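Local structure of pseudoalteromonas arctica PAMC 21717 (5YL7) at residues A244-Q249 with S277-A283; V224-R230 with F317-T322; D10-Y14 with V118-A122; V195-A200 with V218-A222. The protein cleaves peptide bonds as a cold-active serine protease of the subtilase family that carries several bound calcium ions. All coordinates share one frame. Residue numbers count along the deposited sequence, not the author numbering.

In the fold
Contact 3 closes first along the chain, contact 4 follows, and contact 1 is nested inside the loop closed by contact 2. Contact 4 joins two inner strands of the seven-stranded parallel sheet; contact 1 begins on the next strand, 242-245, at the edge, and runs to helix 280-297. Their centres lie about 13 Å apart, and Val224 links contact 1 to contact 2, about 12 Å away between centres. Trp12 of contact 3 packs on both Pro245 and Arg226, tying the N-terminal segment to these loops. Contacts 3 and 4, centres about 19 Å apart, do not touch, yet each holds a calcium ligand, Val118 and Val218. Contact 1 holds Ser281, the probable nucleophile.

Contact 1 (A244-Q249 with S277-A283); sequences APGGAQ and SQGTSMA
Gln249 lays its side chain (m, t, chi3 -54°) beside that of Gln278, with OE1 of Gln249 3.3 Å from CG of Gln278. Residues 279-283 read GTSMA, the subtilase serine motif, so Ser281 is probably the nucleophile; its OG is hydrogen-bonded to His100. Strand 244-245 ends at Pro245, and the chain then passes Gly246 (phi/psi -118/-5) and Gly247 (87/155). Opposite, extended 277-278 enters the helix at Gly279, its N-cap (149/168). The two run antiparallel in sense: the CA atoms of Gly246 and Ala283 are 4.2 Å apart, those of Gly247 and Gln278 4.9 Å. Gly279 N donates to Gly246 O (3.0 Å, 157°). A CB on Gly246 would come 2.3 Å from Gly279 O, so the close approach depends on glycine. Ala244 CB packs 4.2 Å from Ala283 CB. Gln278 (p, t) sends NE2 to Tyr232, Gln249 NE2 binds Asp254 O, and Gln249 N donates to Gln278 OE1 at 2.7 Å and 175°.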
loop_
_atom_site.group_PDB
_atom_site.type_symbol
_atom_site.label_atom_id
_atom_site.label_comp_id
_atom_site.label_asym_id
_atom_site.label_seq_id
_atom_site.Cartn_x
_atom_site.Cartn_y
_atom_site.Cartn_z
ATOM N N ALA A 244 -10.153 -5.844 1.037
ATOM C CA ALA A 244 -9.959 -4.969 2.215
ATOM C C ALA A 244 -10.626 -3.641 1.906
ATOM O O ALA A 244 -10.827 -3.327 0.717
ATOM C CB ALA A 244 -8.480 -4.837 2.559
ATOM N N PRO A 245 -10.881 -2.803 2.910
ATOM C CA PRO A 245 -11.468 -1.509 2.622
ATOM C C PRO A 245 -10.569 -0.616 1.850
ATOM O O PRO A 245 -9.472 -0.252 2.286
ATOM C CB PRO A 245 -11.767 -0.968 4.054
ATOM C CG PRO A 245 -10.857 -1.682 4.906
ATOM C CD PRO A 245 -10.756 -3.047 4.357
ATOM N N GLY A 246 -11.041 -0.137 0.684
ATOM C CA GLY A 246 -10.463 0.927 -0.068
ATOM C C GLY A 246 -11.296 2.157 -0.282
ATOM O O GLY A 246 -10.863 3.116 -0.868
ATOM N N GLY A 247 -12.560 2.045 0.190
ATOM C CA GLY A 247 -13.478 3.196 0.160
ATOM C C GLY A 247 -14.240 3.336 -1.122
ATOM O O GLY A 247 -13.855 2.840 -2.173
ATOM N N ALA A 248 -15.380 3.995 -0.996
ATOM C CA ALA A 248 -16.259 4.259 -2.168
ATOM C C ALA A 248 -16.795 5.662 -2.031
ATOM O O ALA A 248 -17.841 5.820 -1.315
ATOM C CB ALA A 248 -17.304 3.209 -2.301
ATOM N N GLN A 249 -16.172 6.623 -2.688
ATOM C CA GLN A 249 -16.487 8.027 -2.569
ATOM C C GLN A 249 -17.355 8.462 -3.706
ATOM O O GLN A 249 -17.323 7.896 -4.813
ATOM C CB GLN A 249 -15.174 8.819 -2.609
ATOM C CG GLN A 249 -14.230 8.571 -1.405
ATOM C CD GLN A 249 -12.969 9.365 -1.565
ATOM O OE1 GLN A 249 -12.273 9.279 -2.576
ATOM N NE2 GLN A 249 -12.621 10.221 -0.548
ATOM N N SER A 277 -9.103 9.271 0.617
ATOM C CA SER A 277 -8.857 8.840 -0.748
ATOM C C SER A 277 -9.555 7.522 -0.967
ATOM O O SER A 277 -10.049 6.901 -0.028
ATOM C CB SER A 277 -7.385 8.696 -1.030
ATOM O OG SER A 277 -6.738 9.996 -1.125
ATOM N N GLN A 278 -9.573 7.040 -2.166
ATOM C CA GLN A 278 -10.162 5.723 -2.477
ATOM C C GLN A 278 -9.371 4.978 -3.530
ATOM O O GLN A 278 -8.722 5.586 -4.358
ATOM C CB GLN A 278 -11.595 5.813 -2.955
ATOM C CG GLN A 278 -11.804 6.483 -4.267
ATOM C CD GLN A 278 -13.205 6.405 -4.837
ATOM O OE1 GLN A 278 -14.093 5.842 -4.252
ATOM N NE2 GLN A 278 -13.359 6.933 -6.015
ATOM N N GLY A 279 -9.506 3.636 -3.466
ATOM C CA GLY A 279 -8.937 2.798 -4.516
ATOM C C GLY A 279 -8.544 1.520 -3.952
ATOM O O GLY A 279 -8.384 1.263 -2.751
ATOM N N THR A 280 -8.250 0.564 -4.875
ATOM C CA THR A 280 -7.501 -0.646 -4.490
ATOM C C THR A 280 -6.127 -0.235 -3.913
ATOM O O THR A 280 -5.614 -1.007 -3.075
ATOM C CB THR A 280 -7.383 -1.680 -5.581
ATOM O OG1 THR A 280 -6.729 -1.125 -6.690
ATOM C CG2 THR A 280 -8.709 -2.291 -5.942
ATOM N N SER A 281 -5.633 0.936 -4.217
ATOM C CA SER A 281 -4.404 1.443 -3.631
ATOM C C SER A 281 -4.507 1.669 -2.118
ATOM O O SER A 281 -3.496 1.701 -1.476
ATOM C CB SER A 281 -4.088 2.829 -4.192
ATOM O OG SER A 281 -3.490 2.792 -5.465
ATOM N N MET A 282 -5.723 1.904 -1.618
ATOM C CA MET A 282 -5.996 2.129 -0.208
ATOM C C MET A 282 -6.283 0.826 0.469
ATOM O O MET A 282 -5.997 0.653 1.664
ATOM C CB MET A 282 -7.136 3.107 -0.000
ATOM C CG MET A 282 -6.839 4.623 -0.166
ATOM S SD MET A 282 -6.347 5.145 -1.814
ATOM C CE MET A 282 -4.588 5.317 -1.582
ATOM N N ALA A 283 -6.846 -0.140 -0.264
ATOM C CA ALA A 283 -7.096 -1.488 0.290
ATOM C C ALA A 283 -5.800 -2.248 0.509
ATOM O O ALA A 283 -5.591 -2.880 1.557
ATOM C CB ALA A 283 -8.027 -2.227 -0.681
#

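Contact 2 (V224-R230 with F317-T322)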
loop_
_atom_site.group_PDB
_atom_site.type_symbol
_atom_site.label_atom_id
_atom_site.label_comp_id
_atom_site.label_asym_id
_atom_site.label_seq_id
_atom_site.Cartn_x
_atom_site.Cartn_y
_atom_site.Cartn_z
ATOM N N VAL A 224 -13.301 -3.167 -0.874
ATOM C CA VAL A 224 -14.661 -2.954 -0.397
ATOM C C VAL A 224 -14.834 -1.548 0.042
ATOM O O VAL A 224 -13.931 -0.836 0.505
ATOM C CB VAL A 224 -15.126 -3.931 0.667
ATOM C CG1 VAL A 224 -15.132 -5.365 0.133
ATOM C CG2 VAL A 224 -14.303 -3.832 1.931
ATOM N N GLY A 225 -16.092 -1.088 -0.023
ATOM C CA GLY A 225 -16.505 0.181 0.611
ATOM C C GLY A 225 -16.916 -0.023 2.014
ATOM O O GLY A 225 -16.908 -1.107 2.592
ATOM N N ARG A 226 -17.453 1.052 2.608
ATOM C CA ARG A 226 -17.943 1.078 3.960
ATOM C C ARG A 226 -19.132 0.152 4.193
ATOM O O ARG A 226 -19.359 -0.245 5.323
ATOM C CB ARG A 226 -18.215 2.553 4.353
ATOM C CG ARG A 226 -18.520 2.745 5.822
ATOM C CD ARG A 226 -18.483 4.231 6.136
ATOM N NE ARG A 226 -18.591 4.505 7.559
ATOM C CZ ARG A 226 -18.439 5.758 8.023
ATOM N NH1 ARG A 226 -18.266 6.775 7.209
ATOM N NH2 ARG A 226 -18.321 5.900 9.320
ATOM N N ASN A 227 -19.826 -0.234 3.145
ATOM C CA ASN A 227 -20.860 -1.229 3.252
ATOM C C ASN A 227 -20.353 -2.657 3.342
ATOM O O ASN A 227 -21.127 -3.573 3.563
ATOM C CB ASN A 227 -21.889 -1.149 2.073
ATOM C CG ASN A 227 -21.256 -1.441 0.721
ATOM O OD1 ASN A 227 -20.020 -1.449 0.575
ATOM N ND2 ASN A 227 -22.052 -1.828 -0.246
ATOM N N GLY A 228 -19.044 -2.888 3.141
ATOM C CA GLY A 228 -18.538 -4.249 3.090
ATOM C C GLY A 228 -18.841 -4.999 1.794
ATOM O O GLY A 228 -18.630 -6.225 1.798
ATOM N N GLY A 229 -19.246 -4.312 0.786
ATOM C CA GLY A 229 -19.390 -4.881 -0.533
ATOM C C GLY A 229 -18.379 -4.303 -1.468
ATOM O O GLY A 229 -17.711 -3.311 -1.174
ATOM N N ARG A 230 -18.330 -4.849 -2.697
ATOM C CA ARG A 230 -17.306 -4.410 -3.625
ATOM C C ARG A 230 -17.368 -2.951 -3.888
ATOM O O ARG A 230 -18.435 -2.378 -4.221
ATOM C CB ARG A 230 -17.422 -5.179 -4.988
ATOM C CG ARG A 230 -16.207 -4.951 -5.865
ATOM C CD ARG A 230 -16.202 -5.868 -7.065
ATOM N NE ARG A 230 -17.354 -5.707 -7.945
ATOM C CZ ARG A 230 -17.509 -4.814 -8.887
ATOM N NH1 ARG A 230 -16.616 -3.940 -9.220
ATOM N NH2 ARG A 230 -18.674 -4.877 -9.621
ATOM N N PHE A 317 -18.434 -11.353 3.529
ATOM C CA PHE A 317 -18.889 -10.103 2.957
ATOM C C PHE A 317 -20.340 -9.779 3.407
ATOM O O PHE A 317 -21.193 -10.610 3.122
ATOM C CB PHE A 317 -18.848 -10.136 1.439
ATOM C CG PHE A 317 -17.476 -10.259 0.838
ATOM C CD1 PHE A 317 -16.615 -9.182 0.793
ATOM C CD2 PHE A 317 -17.086 -11.469 0.309
ATOM C CE1 PHE A 317 -15.374 -9.370 0.224
ATOM C CE2 PHE A 317 -15.820 -11.640 -0.223
ATOM C CZ PHE A 317 -15.001 -10.599 -0.269
ATOM N N PRO A 318 -20.584 -8.653 3.988
ATOM C CA PRO A 318 -22.011 -8.359 4.382
ATOM C C PRO A 318 -22.773 -7.825 3.221
ATOM O O PRO A 318 -24.004 -7.671 3.404
ATOM C CB PRO A 318 -21.863 -7.346 5.475
ATOM C CG PRO A 318 -20.575 -6.772 5.376
ATOM C CD PRO A 318 -19.618 -7.766 4.698
ATOM N N ALA A 319 -22.180 -7.460 2.107
ATOM C CA ALA A 319 -22.842 -7.050 0.907
ATOM C C ALA A 319 -22.136 -7.678 -0.273
ATOM O O ALA A 319 -20.932 -8.056 -0.153
ATOM C CB ALA A 319 -22.897 -5.528 0.826
ATOM N N THR A 320 -22.776 -7.666 -1.415
ATOM C CA THR A 320 -22.307 -8.380 -2.607
ATOM C C THR A 320 -20.778 -7.983 -2.887
ATOM O O THR A 320 -20.487 -6.796 -3.039
ATOM C CB THR A 320 -23.120 -7.861 -3.874
ATOM O OG1 THR A 320 -24.570 -7.917 -3.660
ATOM C CG2 THR A 320 -22.810 -8.680 -5.124
ATOM N N CYS A 321 -19.977 -9.046 -3.054
ATOM C CA CYS A 321 -18.618 -8.850 -3.584
ATOM C C CYS A 321 -18.304 -10.065 -4.442
ATOM O O CYS A 321 -17.739 -11.038 -3.894
ATOM C CB CYS A 321 -17.610 -8.606 -2.454
ATOM S SG CYS A 321 -16.179 -7.607 -2.859
ATOM N N THR A 322 -18.576 -9.886 -5.747
ATOM C CA THR A 322 -18.390 -11.012 -6.623
ATOM C C THR A 322 -16.878 -11.131 -7.005
ATOM O O THR A 322 -16.293 -10.172 -7.477
ATOM C CB THR A 322 -19.254 -10.975 -7.886
ATOM O OG1 THR A 322 -20.574 -10.404 -7.656
ATOM C CG2 THR A 322 -19.399 -12.408 -8.446
HETATM O O HOH W 1 -19.725 -7.407 -6.858
#
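Two adjacent glycines, Gly228 and Gly229, lie where the two loops come closest, and neither could carry a side chain as placed: an ideal CB on Gly228 would sit 2.5 Å from Pro318 CG, and one on Gly229 2.9 Å from Thr320 O. Gly228 has left-handed backbone angles (76/14) and closes a type I turn from Gly225, whose O accepts from Gly228 N at 2.8 Å. Asn227 OD1 takes the hydrogen bond of Gly229 N (3.0 Å), an Asx turn, while Gly225 N donates to Gly229 O (3.0 Å). The compact loop after strand 219-224 thus lies against 317-322, with CA atoms of Gly229 and Ala319 4.3 Å apart. One direct hydrogen bond joins the segments, Arg230 N to Thr320 O (2.9 Å, 165°). Beside it, water 1 accepts from Arg230 NE (3.1 Å) and Thr322 N (2.9 Å), and the Arg230 guanidinium goes on to Ser234 O and Asn204. On the buried flank Val224 CG1 meets the edge of the Phe317 ring (CE1, 4.0 Å) and Cys321 SG (3.9 Å), with Arg230 CB 3.5 Å from the same sulphur. Because that sulphur is disulfide-bonded to Cys324, it acts here as an apolar surface, and the loops are joined by glycine-backbone packing and van der Waals contact more than by polar bonds.

Contact 3 (D10-Y14 with V118-A122); sequences DQWHY and VAGVA. With CA (calcium ion), chain C.
Asp10 turns its side chain to a salt bridge with Arg7, and its O accepts a weak bond from Trp12 N (3.0 Å) across Gln11, the centre of an inverse gamma turn (phi/psi -89/68). Gln11 itself (m, t, chi3 -66°) reaches over to 118-122: OE1 accepts from Ala119 N (2.9 Å, 175°) and NE2 donates to Ala119 O (3.3 Å, 153°), so the amide reads both backbone groups of one residue. NE2 has a second partner in Leu259 O and lies 3.4 Å from Val118 CB. The loop bound in this way is part of a calcium site: Val118 O, 2.4 Å from the ion, joins Asp5, Asp49, Val111, Asn114 and Glu116, an arrangement matching the high-affinity calcium site of subtilisins. Trp12 and His13 turn to other parts of the chain, His13 bonding His286. Next comes Tyr14, whose N binds Gln11 O at 3.0 Å. With chi1 at m and chi2 near -15°, Tyr14 donates from OH to Ala119 O at 2.7 Å, that oxygen lying near the ring plane. The CA of Tyr14 is 7.6 Å from that of Val121, and the ring bridges the gap, with CE2 4.0 Å from Ala119 CB and CE1 3.5 Å from Val121 CG2.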
loop_
_atom_site.group_PDB
_atom_site.type_symbol
_atom_site.label_atom_id
_atom_site.label_comp_id
_atom_site.label_asym_id
_atom_site.label_seq_id
_atom_site.Cartn_x
_atom_site.Cartn_y
_atom_site.Cartn_z
ATOM N N ASP A 10 -12.800 8.554 12.653
ATOM C CA ASP A 10 -13.070 8.766 11.245
ATOM C C ASP A 10 -12.515 7.601 10.358
ATOM O O ASP A 10 -12.957 7.464 9.223
ATOM C CB ASP A 10 -12.468 10.120 10.746
ATOM C CG ASP A 10 -13.148 11.375 11.311
ATOM O OD1 ASP A 10 -14.358 11.241 11.562
ATOM O OD2 ASP A 10 -12.449 12.366 11.524
ATOM N N GLN A 11 -11.611 6.826 10.923
ATOM C CA GLN A 11 -11.002 5.717 10.180
ATOM C C GLN A 11 -11.844 4.464 10.377
ATOM O O GLN A 11 -11.475 3.461 10.902
ATOM C CB GLN A 11 -9.547 5.506 10.661
ATOM C CG GLN A 11 -8.678 6.699 10.297
ATOM C CD GLN A 11 -7.247 6.521 10.654
ATOM O OE1 GLN A 11 -6.858 6.444 11.832
ATOM N NE2 GLN A 11 -6.392 6.390 9.616
ATOM N N TRP A 12 -13.067 4.558 9.770
ATOM C CA TRP A 12 -14.057 3.475 9.851
ATOM C C TRP A 12 -13.495 2.131 9.410
ATOM O O TRP A 12 -13.891 1.053 9.853
ATOM C CB TRP A 12 -15.303 3.822 9.000
ATOM C CG TRP A 12 -15.009 4.132 7.567
ATOM C CD1 TRP A 12 -14.800 5.311 6.992
ATOM C CD2 TRP A 12 -14.844 3.142 6.513
ATOM N NE1 TRP A 12 -14.472 5.168 5.680
ATOM C CE2 TRP A 12 -14.484 3.835 5.363
ATOM C CE3 TRP A 12 -14.958 1.753 6.431
ATOM C CZ2 TRP A 12 -14.200 3.180 4.134
ATOM C CZ3 TRP A 12 -14.674 1.127 5.218
ATOM C CH2 TRP A 12 -14.326 1.834 4.099
ATOM N N HIS A 13 -12.576 2.258 8.433
ATOM C CA HIS A 13 -11.949 1.142 7.784
ATOM C C HIS A 13 -11.079 0.280 8.704
ATOM O O HIS A 13 -10.709 -0.823 8.379
ATOM C CB HIS A 13 -11.218 1.607 6.538
ATOM C CG HIS A 13 -10.479 2.878 6.714
ATOM N ND1 HIS A 13 -9.139 2.898 7.090
ATOM C CD2 HIS A 13 -10.885 4.201 6.644
ATOM C CE1 HIS A 13 -8.821 4.204 7.250
ATOM N NE2 HIS A 13 -9.821 5.021 6.979
ATOM N N TYR A 14 -10.752 0.766 9.899
ATOM C CA TYR A 14 -10.045 0.016 10.897
ATOM C C TYR A 14 -10.896 -0.763 11.860
ATOM O O TYR A 14 -10.405 -1.718 12.440
ATOM C CB TYR A 14 -9.129 0.927 11.722
ATOM C CG TYR A 14 -7.966 1.609 10.965
ATOM C CD1 TYR A 14 -7.565 1.189 9.696
ATOM C CD2 TYR A 14 -7.310 2.659 11.572
ATOM C CE1 TYR A 14 -6.498 1.818 9.089
ATOM C CE2 TYR A 14 -6.252 3.257 10.972
ATOM C CZ TYR A 14 -5.823 2.833 9.729
ATOM O OH TYR A 14 -4.731 3.449 9.084
ATOM N N VAL A 118 -4.014 10.553 12.781
ATOM C CA VAL A 118 -4.514 9.226 12.493
ATOM C C VAL A 118 -3.767 8.082 13.117
ATOM O O VAL A 118 -2.678 8.343 13.756
ATOM C CB VAL A 118 -4.597 9.031 10.920
ATOM C CG1 VAL A 118 -5.573 9.990 10.281
ATOM C CG2 VAL A 118 -3.227 9.188 10.322
ATOM N N ALA A 119 -4.248 6.851 12.917
ATOM C CA ALA A 119 -3.531 5.673 13.249
ATOM C C ALA A 119 -3.118 4.905 12.005
ATOM O O ALA A 119 -3.626 5.181 10.905
ATOM C CB ALA A 119 -4.378 4.804 14.175
ATOM N N GLY A 120 -2.174 4.004 12.194
ATOM C CA GLY A 120 -1.702 3.120 11.132
ATOM C C GLY A 120 -2.045 1.704 11.473
ATOM O O GLY A 120 -2.224 1.299 12.628
ATOM N N VAL A 121 -2.132 0.802 10.462
ATOM C CA VAL A 121 -2.488 -0.591 10.686
ATOM C C VAL A 121 -1.415 -1.312 11.441
ATOM O O VAL A 121 -1.717 -2.085 12.368
ATOM C CB VAL A 121 -2.760 -1.252 9.314
ATOM C CG1 VAL A 121 -2.968 -2.740 9.477
ATOM C CG2 VAL A 121 -3.977 -0.609 8.653
ATOM N N ALA A 122 -0.171 -1.172 11.018
ATOM C CA ALA A 122 0.988 -1.804 11.652
ATOM C C ALA A 122 1.841 -0.703 12.225
ATOM O O ALA A 122 2.960 -0.455 11.800
ATOM C CB ALA A 122 1.751 -2.688 10.703
HETATM CA CA CA C . -1.210 9.717 14.987
#

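Contact 4 (V195-A200 with V218-A222); sequences VVVIAA and VVNVA. With CA (calcium ion), chain F.
Val197 (t) fits between Val219 and Val221: its CG2 lies 4.2 Å from Val219 CB and its CG1 3.9 Å from Val221 CG2. Val219 reaches back, CG2 to CG2 of Val195, at 4.0 Å. Helix 280-297 covers this face, setting Val287 on Val197 and Val221. On the other face the extended Ile198 (m, t) spans to Val218, CD1 to CG1 3.6 Å, and the small Ala200 accommodates Asn220, whose OD1 comes 3.5 Å from Ala200 CB while its ND2 is hydrogen-bonded to Asn239 OD1. The strands run parallel, 28° between axes and 4.8 Å apart at closest, pairing Val197 with Val219, Ile198 with Asn220 and Ala199 with Val221. Bonds form a parallel ladder: Val219 N to Val196 O (2.8 Å), Ile198 N to Val219 O (2.8 Å), Val221 N to Ile198 O (2.9 Å), Ala200 N to Val221 O (3.0 Å). Val218 O binds calcium at 2.3 Å, with five waters, Asp241 and Glu307. Such pairing beneath a helix is characteristic of the subtilisin-like alpha/beta fold.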
loop_
_atom_site.group_PDB
_atom_site.type_symbol
_atom_site.label_atom_id
_atom_site.label_comp_id
_atom_site.label_asym_id
_atom_site.label_seq_id
_atom_site.Cartn_x
_atom_site.Cartn_y
_atom_site.Cartn_z
ATOM N N VAL A 195 6.972 -11.056 1.396
ATOM C CA VAL A 195 5.630 -11.181 0.825
ATOM C C VAL A 195 5.276 -9.928 0.049
ATOM O O VAL A 195 5.627 -8.814 0.460
ATOM C CB VAL A 195 4.601 -11.553 1.909
ATOM C CG1 VAL A 195 4.363 -10.428 2.890
ATOM C CG2 VAL A 195 3.268 -12.021 1.323
ATOM N N VAL A 196 4.563 -10.114 -1.057
ATOM C CA VAL A 196 4.279 -9.022 -1.997
ATOM C C VAL A 196 2.773 -8.796 -2.056
ATOM O O VAL A 196 2.072 -9.719 -2.487
ATOM C CB VAL A 196 4.877 -9.327 -3.368
ATOM C CG1 VAL A 196 4.627 -8.144 -4.291
ATOM C CG2 VAL A 196 6.373 -9.546 -3.266
ATOM N N VAL A 197 2.317 -7.618 -1.666
ATOM C CA VAL A 197 0.907 -7.265 -1.626
ATOM C C VAL A 197 0.642 -6.198 -2.631
ATOM O O VAL A 197 1.342 -5.191 -2.660
ATOM C CB VAL A 197 0.567 -6.780 -0.174
ATOM C CG1 VAL A 197 -0.929 -6.410 -0.100
ATOM C CG2 VAL A 197 0.867 -7.875 0.851
ATOM N N ILE A 198 -0.421 -6.395 -3.460
ATOM C CA ILE A 198 -0.648 -5.575 -4.636
ATOM C C ILE A 198 -2.109 -5.191 -4.752
ATOM O O ILE A 198 -3.028 -5.970 -4.454
ATOM C CB ILE A 198 -0.209 -6.308 -5.921
ATOM C CG1 ILE A 198 1.265 -6.738 -5.761
ATOM C CG2 ILE A 198 -0.410 -5.399 -7.133
ATOM C CD1 ILE A 198 1.865 -7.465 -6.943
ATOM N N ALA A 199 -2.329 -3.921 -5.132
ATOM C CA ALA A 199 -3.662 -3.435 -5.509
ATOM C C ALA A 199 -4.127 -4.015 -6.809
ATOM O O ALA A 199 -3.440 -3.943 -7.828
ATOM C CB ALA A 199 -3.656 -1.962 -5.609
ATOM N N ALA A 200 -5.380 -4.519 -6.847
ATOM C CA ALA A 200 -5.874 -5.210 -8.109
ATOM C C ALA A 200 -6.229 -4.275 -9.147
ATOM O O ALA A 200 -6.400 -4.752 -10.354
ATOM C CB ALA A 200 -7.053 -6.061 -7.768
ATOM N N VAL A 218 1.786 -13.434 -5.573
ATOM C CA VAL A 218 1.452 -12.160 -4.930
ATOM C C VAL A 218 0.155 -12.279 -4.239
ATOM O O VAL A 218 -0.684 -13.119 -4.557
ATOM C CB VAL A 218 1.434 -10.996 -5.957
ATOM C CG1 VAL A 218 2.741 -10.920 -6.754
ATOM C CG2 VAL A 218 0.281 -11.048 -6.907
ATOM N N VAL A 219 -0.076 -11.357 -3.308
ATOM C CA VAL A 219 -1.391 -11.222 -2.639
ATOM C C VAL A 219 -2.102 -10.058 -3.343
ATOM O O VAL A 219 -1.753 -8.887 -3.131
ATOM C CB VAL A 219 -1.256 -10.938 -1.151
ATOM C CG1 VAL A 219 -2.582 -10.877 -0.485
ATOM C CG2 VAL A 219 -0.326 -11.965 -0.471
ATOM N N ASN A 220 -3.076 -10.381 -4.190
ATOM C CA ASN A 220 -3.786 -9.389 -4.996
ATOM C C ASN A 220 -5.075 -9.037 -4.308
ATOM O O ASN A 220 -5.852 -9.925 -3.873
ATOM C CB ASN A 220 -4.063 -9.928 -6.410
ATOM C CG ASN A 220 -4.421 -8.827 -7.361
ATOM O OD1 ASN A 220 -4.053 -7.696 -7.212
ATOM N ND2 ASN A 220 -5.155 -9.212 -8.449
ATOM N N VAL A 221 -5.289 -7.733 -4.137
ATOM C CA VAL A 221 -6.300 -7.214 -3.180
ATOM C C VAL A 221 -7.355 -6.395 -3.918
ATOM O O VAL A 221 -7.059 -5.393 -4.578
ATOM C CB VAL A 221 -5.601 -6.332 -2.152
ATOM C CG1 VAL A 221 -6.612 -5.794 -1.131
ATOM C CG2 VAL A 221 -4.506 -7.106 -1.433
ATOM N N ALA A 222 -8.612 -6.849 -3.723
ATOM C CA ALA A 222 -9.818 -6.086 -4.171
ATOM C C ALA A 222 -10.225 -5.146 -3.054
ATOM O O ALA A 222 -9.897 -5.288 -1.883
ATOM C CB ALA A 222 -10.935 -7.039 -4.527
HETATM CA CA CA F . -2.114 -14.867 -5.079
HETATM O O HOH W 2 -5.055 -7.212 -10.777
HETATM O O HOH W 3 -0.744 -14.601 -7.197
HETATM O O HOH W 4 -4.559 -15.708 -6.317
HETATM O O HOH W 5 -2.762 -17.091 -5.635
HETATM O O HOH W 6 -3.483 -14.184 -6.994
HETATM O O HOH W 7 0.086 -16.097 -4.891
#